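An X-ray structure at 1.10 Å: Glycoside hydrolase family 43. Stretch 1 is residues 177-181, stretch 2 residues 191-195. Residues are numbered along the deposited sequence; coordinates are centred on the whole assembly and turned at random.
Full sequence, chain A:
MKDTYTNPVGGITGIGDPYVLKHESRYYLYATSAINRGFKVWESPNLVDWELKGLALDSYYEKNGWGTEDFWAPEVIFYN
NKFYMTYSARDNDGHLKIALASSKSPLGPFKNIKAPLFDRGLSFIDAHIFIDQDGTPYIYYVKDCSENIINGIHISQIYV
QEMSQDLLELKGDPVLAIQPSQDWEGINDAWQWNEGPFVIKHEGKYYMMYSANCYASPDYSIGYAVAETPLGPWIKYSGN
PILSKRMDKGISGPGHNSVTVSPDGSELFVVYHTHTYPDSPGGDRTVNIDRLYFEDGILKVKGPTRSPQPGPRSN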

# COMPACT_ATOMS: atom_id res chain seq x y z
N ALA A 177 -0.29 8.78 -13.66
CA ALA A 177 -0.55 7.38 -13.98
C ALA A 177 -2.05 7.15 -14.12
O ALA A 177 -2.53 6.87 -15.22
CB ALA A 177 0.06 6.47 -12.94
N ILE A 178 -2.79 7.33 -13.03
CA ILE A 178 -4.24 7.14 -13.02
C ILE A 178 -4.90 8.13 -12.08
O ILE A 178 -4.30 8.59 -11.11
CB ILE A 178 -4.67 5.70 -12.66
CG1 ILE A 178 -4.16 5.29 -11.28
CG2 ILE A 178 -4.23 4.72 -13.72
CD1 ILE A 178 -4.73 3.96 -10.78
N GLN A 179 -6.15 8.43 -12.38
CA GLN A 179 -7.00 9.21 -11.50
C GLN A 179 -8.42 8.69 -11.65
O GLN A 179 -8.74 8.04 -12.65
CB GLN A 179 -6.94 10.70 -11.83
CG GLN A 179 -7.53 11.03 -13.18
CD GLN A 179 -7.41 12.49 -13.54
OE1 GLN A 179 -7.32 13.34 -12.67
NE2 GLN A 179 -7.38 12.77 -14.83
N PRO A 180 -9.30 8.97 -10.68
CA PRO A 180 -10.67 8.48 -10.78
C PRO A 180 -11.29 8.74 -12.15
O PRO A 180 -11.28 9.88 -12.65
CB PRO A 180 -11.38 9.22 -9.65
CG PRO A 180 -10.31 9.30 -8.60
CD PRO A 180 -9.04 9.58 -9.36
N SER A 181 -11.83 7.69 -12.75
CA SER A 181 -12.28 7.74 -14.14
C SER A 181 -13.37 6.73 -14.46
O SER A 181 -14.20 7.00 -15.32
CB SER A 181 -11.08 7.56 -15.08
OG SER A 181 -10.51 6.29 -14.94
N TRP A 191 -15.56 14.38 -3.58
CA TRP A 191 -14.24 13.88 -3.21
C TRP A 191 -14.09 12.55 -3.91
O TRP A 191 -15.00 11.71 -3.86
CB TRP A 191 -14.16 13.70 -1.68
CG TRP A 191 -14.12 15.00 -0.95
CD1 TRP A 191 -15.15 15.87 -0.75
CD2 TRP A 191 -12.97 15.58 -0.31
NE1 TRP A 191 -14.71 16.97 -0.05
CE2 TRP A 191 -13.37 16.82 0.23
CE3 TRP A 191 -11.64 15.18 -0.15
CZ2 TRP A 191 -12.49 17.66 0.91
CZ3 TRP A 191 -10.78 16.01 0.52
CH2 TRP A 191 -11.20 17.24 1.03
N GLN A 192 -12.93 12.33 -4.53
CA GLN A 192 -12.68 11.12 -5.33
C GLN A 192 -11.26 10.66 -5.12
O GLN A 192 -10.34 11.48 -5.01
CB GLN A 192 -12.91 11.39 -6.82
CG GLN A 192 -14.31 11.90 -7.13
CD GLN A 192 -14.54 12.14 -8.59
OE1 GLN A 192 -13.81 11.62 -9.44
NE2 GLN A 192 -15.59 12.89 -8.90
N TRP A 193 -11.06 9.34 -5.07
CA TRP A 193 -9.76 8.77 -4.77
C TRP A 193 -9.32 7.67 -5.71
O TRP A 193 -10.06 6.73 -5.97
CB TRP A 193 -9.76 8.13 -3.37
CG TRP A 193 -10.05 9.02 -2.23
CD1 TRP A 193 -9.16 9.63 -1.41
CD2 TRP A 193 -11.36 9.38 -1.74
NE1 TRP A 193 -9.83 10.33 -0.44
CE2 TRP A 193 -11.18 10.20 -0.62
CE3 TRP A 193 -12.67 9.06 -2.14
CZ2 TRP A 193 -12.26 10.74 0.09
CZ3 TRP A 193 -13.73 9.58 -1.44
CH2 TRP A 193 -13.52 10.41 -0.34
N ASN A 194 -8.06 7.77 -6.14
CA ASN A 194 -7.26 6.60 -6.49
C ASN A 194 -6.03 6.68 -5.59
O ASN A 194 -5.29 7.68 -5.63
CB ASN A 194 -6.78 6.59 -7.95
CG ASN A 194 -7.83 6.20 -9.00
OD1 ASN A 194 -7.51 6.23 -10.19
ND2 ASN A 194 -9.04 5.83 -8.60
N GLU A 195 -5.82 5.65 -4.78
CA GLU A 195 -4.72 5.70 -3.82
C GLU A 195 -4.17 4.30 -3.59
O GLU A 195 -4.60 3.33 -4.21
CB GLU A 195 -5.13 6.41 -2.53
CG GLU A 195 -6.21 5.69 -1.76
CD GLU A 195 -6.71 6.45 -0.52
OE1 GLU A 195 -6.26 7.57 -0.24
OE2 GLU A 195 -7.57 5.89 0.20
O HOH W 1 -13.23 11.90 -12.03

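The two stretches meet over a small area, 246 Å² summed over both sides, and no direct hydrogen bond passes between them. Stretch 2 is strand from Trp191 onward, whereas stretch 1 leaves its strand after Ile178 and runs on as loop. Their closest backbone register pairs Gln179 with Asn194, with 5.7 Å from CA to CA. No backbone hydrogen bond links the stretches, so they are not paired as strands here; contact comes mainly from the Pro180 ring against the side chains and main chain of stretch 2, and from Gln192 and Asn194 reaching the loop at Gln179 and Pro180.

Trp191 opens stretch 2 without taking part: its nearest side-chain approach, Trp191 CB to Pro180 CG, is 9.1 Å, and it touches a crystal neighbour.

Gln192 is the first residue to engage. Its CA-to-CB bond points toward stretch 1, and an extended chi2 (t, -179°) carries the amide out to the proline, where Gln192 OE1 lies 3.4 Å from Pro180 CB. That approach is a van der Waals contact. The polar link is indirect: water 1 donates to Gln192 OE1 at 2.7 Å and to Pro180 O at 2.9 Å. With both its hydrogens directed at acceptors, this water joins two oxygens that could not hydrogen-bond to each other.

Trp193 follows the alternation of an extended strand, and its CA-to-CB bond points away. Its backbone still matters, because Pro180 CG rests 3.5 Å from Trp193 C. The proline, whose CA-to-CB bond points toward stretch 2, thus packs its ring against main chain as well as side chains, and 87 Å² of the residue is covered.

The CA-to-CB bond of Asn194 points toward stretch 1, and the residue gives up 86 Å², nearly matching the proline. Pro180 CD and Asn194 CG are 3.6 Å apart, while Asn194 OD1 sits 3.0 Å from Gln179 C, close against the peptide leading into the proline. Short distances alone do not make bonds here. Pro180 N, 3.3 Å from Asn194 OD1, carries no hydrogen; Gln179 O, also 3.3 Å from Asn194 OD1, is another acceptor; and Gln179 N, 3.4 Å from Asn194 OD1, has a poor angle. The CA-to-CB bond of Ile178 points sideways, but the end of its side chain comes nearer, placing Ile178 CD1 3.6 Å from Asn194 OD1. The amide is held within its own strand by Asn194 ND2 donating to Trp193 O (3.0 Å, 150°), and both its polar atoms have partners elsewhere in the structure.

Glu195 closes the stretch with its CA-to-CB bond pointing away; its nearest side-chain approach, Glu195 CB to Pro180 CG, is 8.5 Å.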